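Side-chain contacts in Lin1840 protein (Listeria innocua serovar 6a, PDB 4ZOC), which probably hydrolyses terminal, non-reducing beta-D-glucosyl residues, releasing beta-D-glucose, as a family 3 glycoside hydrolase involved in beta-1,2-glucan metabolism: residues A400-I405 against T437-L442; T431-S436 against V454-V459. The protein carries 2 engineered substitutions. All coordinates share one frame; numbering follows the deposited sequence. Where two conformers were deposited one is given.

Overall arrangement
Both contacts lie in the family 3 C-terminal domain, on the strand 432-436 border of its six-stranded mixed sheet, with centres about 16 Å apart. Their segments interleave along the chain: 400-405, 431-436, 437-442, 454-459. Interaction 1 joins the loops that leave the parallel neighbours 393-397 and 432-436, whereas interaction 2 sets strand 432-436 against the last turn of helix 444-456 and the residues after it. Because 436 and 437 are consecutive, one chain passes directly from one contact into the other. The two also touch, through the Thr401 methyl packed on Val434 and a weak Thr401-Ser436 hydroxyl bond. Both lie away from the bound glucose and magnesium.

Interaction 1. Residues A400-I405 against T437-L442; sequences ATSPDI and TEYTEL
Ser402 and Tyr439 meet hydroxyl to hydroxyl, Ser402 OG lying 2.6 Å from Tyr439 OH, a close approach at hydrogen-bonding distance; the tyrosine contributes about half of this small interface. The serine comes in at the edge of the phenol, near the ring plane, and its CB follows at 3.3 Å from Tyr439 OH. With OG turned anti to the backbone nitrogen (chi1 174°), Ser402 can serve two neighbours at once: the same oxygen accepts Asp404 N at 3.1 Å, the N-H...O angle being 159°. This closes an ST turn. Overlapping it, Asp404 is the centre of an inverse gamma turn, whose Ile405 N to Pro403 O bond is weak. The segments are loops that follow adjacent parallel strands, 393-397 and 432-436, of the C-terminal domain, and the tyrosine spans the gap between them. Its CG lies beside the backbone nitrogen (chi1 -79°), which carries the ring across to the 400-405 turn. There Tyr439 OH donates to a water in the ring plane, 2.6 Å away, which donates on to Asp404 O at 2.7 Å. Asp404 CB packs more loosely, 3.8 Å from Tyr439 OH, while its carboxylate turns to a different partner, Asn468 ND2. At the backbone of the tyrosine, its O accepts a hydrogen bond from Gln486 NE2 on helix 484-494.

Interaction 2. Residues T431-S436 against V454-V459; sequences TVEVVS and VQNMDV
Strand 432-436 comes nearest to the end of helix 444-456 at Glu433 and Met457, whose CA atoms are 7.5 Å apart; Met457 is where the backbone first departs from helical geometry. The polar part of the contact is a bond from Asn456 ND2 to Glu433 OE1, 2.7 Å long and nearly straight at 170°. It uses the syn lone pair of OE1, the one on the side of the other carboxylate oxygen, and OE1 lies almost in the amide plane of Asn456. The two flat groups are nevertheless turned 69° against each other. Glu433 spans the distance because CG is anti to its backbone nitrogen (chi1 -155°) and the chain stays extended beyond it. Met457 does the opposite: it bends at chi2 and chi3, folding its thioether alongside the base of the glutamate. Its CG lies 4.0 Å from Glu433 CB, and its terminal CE is 3.7 Å from Glu433 OE2. The same end meets Thr431, whose CG2 sits against both SD and CE of Met457, 3.7 Å from each. The buried methionine therefore packs against Thr431 and Glu433, with the amide-carboxylate bond at the more exposed margin. Val435 extends the packing onto Ala449, Val450 and Ala453 of the helix. Strand 432-436 borders the sheet and bonds to strand 393-397, whose Ala394 Met457 also touches. After Met457 the chain enters strand 459-465, on the other side of 393-397, completing a beta-alpha-beta crossover; Lys498 NZ binds Val454 O and Met457 O at the helix end.

Interaction 1. Residues A400-I405 against T437-L442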
loop_
_atom_site.group_PDB
_atom_site.type_symbol
_atom_site.label_atom_id
_atom_site.label_comp_id
_atom_site.label_asym_id
_atom_site.label_seq_id
_atom_site.Cartn_x
_atom_site.Cartn_y
_atom_site.Cartn_z
ATOM N N ALA A 400 -32.041 -12.468 -6.938
ATOM C CA ALA A 400 -33.240 -13.271 -6.721
ATOM C C ALA A 400 -33.367 -14.379 -7.806
ATOM O O ALA A 400 -33.635 -15.541 -7.505
ATOM C CB ALA A 400 -34.481 -12.414 -6.786
ATOM N N THR A 401 -33.160 -13.970 -9.037
ATOM C CA THR A 401 -33.247 -14.861 -10.182
ATOM C C THR A 401 -31.999 -14.953 -11.011
ATOM O O THR A 401 -31.956 -15.800 -11.948
ATOM C CB THR A 401 -34.391 -14.445 -11.148
ATOM O OG1 THR A 401 -34.096 -13.232 -11.825
ATOM C CG2 THR A 401 -35.708 -14.314 -10.400
ATOM N N SER A 402 -31.010 -14.108 -10.775
ATOM C CA SER A 402 -29.821 -14.116 -11.635
ATOM C C SER A 402 -29.191 -15.513 -11.655
ATOM O O SER A 402 -28.932 -16.092 -10.592
ATOM C CB SER A 402 -28.772 -13.128 -11.171
ATOM O OG SER A 402 -27.596 -13.236 -11.914
ATOM N N PRO A 403 -28.836 -15.990 -12.872
ATOM C CA PRO A 403 -28.090 -17.253 -12.951
ATOM C C PRO A 403 -26.586 -17.127 -12.697
ATOM O O PRO A 403 -25.870 -18.153 -12.669
ATOM C CB PRO A 403 -28.316 -17.736 -14.393
ATOM C CG PRO A 403 -28.667 -16.475 -15.142
ATOM C CD PRO A 403 -29.253 -15.486 -14.183
ATOM N N ASP A 404 -26.107 -15.888 -12.491
ATOM C CA ASP A 404 -24.674 -15.619 -12.292
ATOM C C ASP A 404 -24.261 -15.886 -10.828
ATOM O O ASP A 404 -23.960 -14.959 -10.026
ATOM C CB ASP A 404 -24.349 -14.217 -12.733
ATOM C CG ASP A 404 -22.848 -13.909 -12.735
ATOM O OD1 ASP A 404 -21.988 -14.814 -12.557
ATOM O OD2 ASP A 404 -22.550 -12.714 -12.876
ATOM N N ILE A 405 -24.230 -17.148 -10.492
ATOM C CA ILE A 405 -23.848 -17.624 -9.115
ATOM C C ILE A 405 -22.744 -18.661 -9.101
ATOM O O ILE A 405 -22.426 -19.166 -8.026
ATOM C CB ILE A 405 -25.060 -18.178 -8.266
ATOM C CG1 ILE A 405 -26.003 -19.021 -9.098
ATOM C CG2 ILE A 405 -25.874 -16.988 -7.702
ATOM C CD1 ILE A 405 -25.394 -20.283 -9.648
ATOM N N THR A 437 -34.674 -7.418 -9.656
ATOM C CA THR A 437 -34.292 -6.080 -10.016
ATOM C C THR A 437 -32.961 -6.191 -10.716
ATOM O O THR A 437 -32.332 -7.274 -10.675
ATOM C CB THR A 437 -34.149 -5.133 -8.795
ATOM O OG1 THR A 437 -33.133 -5.589 -7.884
ATOM C CG2 THR A 437 -35.452 -5.012 -8.070
ATOM N N GLU A 438 -32.555 -5.103 -11.359
ATOM C CA GLU A 438 -31.290 -5.031 -12.092
ATOM C C GLU A 438 -30.108 -4.794 -11.149
ATOM O O GLU A 438 -30.265 -4.232 -10.046
ATOM C CB GLU A 438 -31.342 -3.927 -13.141
ATOM C CG GLU A 438 -32.324 -4.165 -14.291
ATOM C CD GLU A 438 -32.225 -3.066 -15.307
ATOM O OE1 GLU A 438 -32.695 -1.937 -15.052
ATOM O OE2 GLU A 438 -31.600 -3.309 -16.341
ATOM N N TYR A 439 -28.920 -5.228 -11.570
ATOM C CA TYR A 439 -27.725 -5.043 -10.723
ATOM C C TYR A 439 -27.378 -3.600 -10.405
ATOM O O TYR A 439 -26.808 -3.341 -9.325
ATOM C CB TYR A 439 -26.516 -5.668 -11.430
ATOM C CG TYR A 439 -26.417 -7.176 -11.312
ATOM C CD1 TYR A 439 -27.096 -8.014 -12.179
ATOM C CD2 TYR A 439 -25.723 -7.750 -10.258
ATOM C CE1 TYR A 439 -26.964 -9.375 -12.119
ATOM C CE2 TYR A 439 -25.586 -9.103 -10.180
ATOM C CZ TYR A 439 -26.246 -9.926 -11.112
ATOM O OH TYR A 439 -26.069 -11.269 -11.042
ATOM N N THR A 440 -27.678 -2.654 -11.296
ATOM C CA THR A 440 -27.198 -1.283 -11.088
ATOM C C THR A 440 -28.307 -0.202 -11.079
ATOM O O THR A 440 -28.026 0.982 -11.103
ATOM C CB THR A 440 -26.137 -0.928 -12.165
ATOM O OG1 THR A 440 -26.769 -0.853 -13.465
ATOM C CG2 THR A 440 -25.032 -1.967 -12.199
ATOM N N GLU A 441 -29.575 -0.606 -11.097
ATOM C CA GLU A 441 -30.669 0.362 -11.211
ATOM C C GLU A 441 -31.660 0.079 -10.064
ATOM O O GLU A 441 -31.756 -1.054 -9.553
ATOM C CB GLU A 441 -31.378 0.224 -12.603
ATOM C CG GLU A 441 -30.548 0.396 -13.875
ATOM C CD GLU A 441 -30.078 1.793 -14.081
ATOM O OE1 GLU A 441 -30.347 2.640 -13.142
ATOM O OE2 GLU A 441 -29.363 2.035 -15.092
ATOM N N LEU A 442 -32.401 1.107 -9.670
ATOM C CA LEU A 442 -33.573 0.966 -8.823
ATOM C C LEU A 442 -34.617 1.958 -9.325
ATOM O O LEU A 442 -34.525 3.187 -9.041
ATOM C CB LEU A 442 -33.238 1.239 -7.324
ATOM C CG LEU A 442 -34.419 1.117 -6.387
ATOM C CD1 LEU A 442 -34.996 -0.300 -6.442
ATOM C CD2 LEU A 442 -34.052 1.467 -4.972
HETATM O O HOH W 1 -24.228 -12.312 -9.477
#

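Interaction 2. Residues T431-S436 against V454-V459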
loop_
_atom_site.group_PDB
_atom_site.type_symbol
_atom_site.label_atom_id
_atom_site.label_comp_id
_atom_site.label_asym_id
_atom_site.label_seq_id
_atom_site.Cartn_x
_atom_site.Cartn_y
_atom_site.Cartn_z
ATOM N N THR A 431 -44.316 -20.735 0.112
ATOM C CA THR A 431 -44.748 -19.422 -0.273
ATOM C C THR A 431 -43.577 -18.448 -0.491
ATOM O O THR A 431 -42.903 -18.019 0.460
ATOM C CB THR A 431 -45.668 -18.857 0.804
ATOM O OG1 THR A 431 -46.663 -19.847 1.073
ATOM C CG2 THR A 431 -46.301 -17.533 0.292
ATOM N N VAL A 432 -43.322 -18.169 -1.774
ATOM C CA VAL A 432 -42.306 -17.223 -2.192
ATOM C C VAL A 432 -42.898 -16.343 -3.275
ATOM O O VAL A 432 -43.504 -16.808 -4.249
ATOM C CB VAL A 432 -41.005 -17.892 -2.698
ATOM C CG1 VAL A 432 -39.923 -16.869 -2.944
ATOM C CG2 VAL A 432 -40.497 -18.966 -1.763
ATOM N N GLU A 433 -42.803 -15.027 -3.063
ATOM C CA GLU A 433 -43.123 -14.062 -4.088
ATOM C C GLU A 433 -41.834 -13.338 -4.446
ATOM O O GLU A 433 -41.183 -12.817 -3.577
ATOM C CB GLU A 433 -44.073 -13.076 -3.492
ATOM C CG GLU A 433 -44.952 -12.363 -4.449
ATOM C CD GLU A 433 -46.239 -11.895 -3.732
ATOM O OE1 GLU A 433 -46.440 -10.720 -3.665
ATOM O OE2 GLU A 433 -47.070 -12.700 -3.270
ATOM N N VAL A 434 -41.569 -13.220 -5.732
ATOM C CA VAL A 434 -40.274 -12.826 -6.218
ATOM C C VAL A 434 -40.383 -11.548 -6.973
ATOM O O VAL A 434 -41.254 -11.398 -7.789
ATOM C CB VAL A 434 -39.739 -13.914 -7.166
ATOM C CG1 VAL A 434 -38.442 -13.414 -7.793
ATOM C CG2 VAL A 434 -39.522 -15.173 -6.367
ATOM N N VAL A 435 -39.458 -10.618 -6.740
ATOM C CA VAL A 435 -39.324 -9.437 -7.555
ATOM C C VAL A 435 -37.828 -9.259 -7.871
ATOM O O VAL A 435 -37.048 -8.869 -6.995
ATOM C CB VAL A 435 -39.789 -8.154 -6.845
ATOM C CG1 VAL A 435 -39.739 -6.922 -7.732
ATOM C CG2 VAL A 435 -41.247 -8.286 -6.313
ATOM N N SER A 436 -37.462 -9.508 -9.131
ATOM C CA SER A 436 -36.112 -9.347 -9.622
ATOM C C SER A 436 -35.878 -7.895 -9.923
ATOM O O SER A 436 -36.801 -7.189 -10.362
ATOM C CB SER A 436 -35.919 -10.156 -10.925
ATOM O OG SER A 436 -34.644 -9.982 -11.442
ATOM N N VAL A 454 -43.608 -7.392 -0.531
ATOM C CA VAL A 454 -43.285 -7.340 0.921
ATOM C C VAL A 454 -44.569 -7.223 1.751
ATOM O O VAL A 454 -44.729 -7.928 2.729
ATOM C CB VAL A 454 -42.273 -6.228 1.237
ATOM C CG1 VAL A 454 -42.015 -6.101 2.727
ATOM C CG2 VAL A 454 -40.961 -6.437 0.503
ATOM N N GLN A 455 -45.487 -6.381 1.326
ATOM C CA GLN A 455 -46.835 -6.287 1.988
ATOM C C GLN A 455 -47.527 -7.606 2.133
ATOM O O GLN A 455 -48.046 -7.914 3.200
ATOM C CB GLN A 455 -47.759 -5.315 1.239
ATOM C CG GLN A 455 -47.708 -3.911 1.799
ATOM C CD GLN A 455 -48.324 -2.824 0.894
ATOM O OE1 GLN A 455 -48.119 -1.621 1.115
ATOM N NE2 GLN A 455 -49.065 -3.241 -0.120
ATOM N N ASN A 456 -47.532 -8.375 1.047
ATOM C CA ASN A 456 -48.076 -9.720 0.970
ATOM C C ASN A 456 -47.423 -10.757 1.838
ATOM O O ASN A 456 -48.101 -11.595 2.469
ATOM C CB ASN A 456 -48.038 -10.224 -0.498
ATOM C CG ASN A 456 -48.978 -9.443 -1.430
ATOM O OD1 ASN A 456 -49.931 -8.803 -0.985
ATOM N ND2 ASN A 456 -48.740 -9.543 -2.745
ATOM N N MET A 457 -46.104 -10.726 1.907
ATOM C CA MET A 457 -45.324 -11.707 2.668
ATOM C C MET A 457 -44.975 -11.306 4.095
ATOM O O MET A 457 -45.431 -10.285 4.585
ATOM C CB MET A 457 -44.027 -11.849 1.867
ATOM C CG MET A 457 -44.322 -12.438 0.492
ATOM S SD MET A 457 -44.924 -14.121 0.349
ATOM C CE MET A 457 -46.708 -13.869 0.250
ATOM N N ASP A 458 -44.207 -12.150 4.796
ATOM C CA ASP A 458 -43.876 -11.895 6.194
ATOM C C ASP A 458 -42.407 -11.512 6.466
ATOM O O ASP A 458 -42.136 -10.838 7.452
ATOM C CB ASP A 458 -44.206 -13.109 7.037
ATOM C CG ASP A 458 -45.728 -13.359 7.122
ATOM O OD1 ASP A 458 -46.523 -12.402 6.967
ATOM O OD2 ASP A 458 -46.100 -14.513 7.230
ATOM N N VAL A 459 -41.484 -12.048 5.672
ATOM C CA VAL A 459 -40.032 -11.758 5.805
ATOM C C VAL A 459 -39.496 -11.530 4.397
ATOM O O VAL A 459 -40.071 -12.007 3.359
ATOM C CB VAL A 459 -39.249 -12.916 6.452
ATOM C CG1 VAL A 459 -39.798 -13.231 7.837
ATOM C CG2 VAL A 459 -39.350 -14.136 5.595
#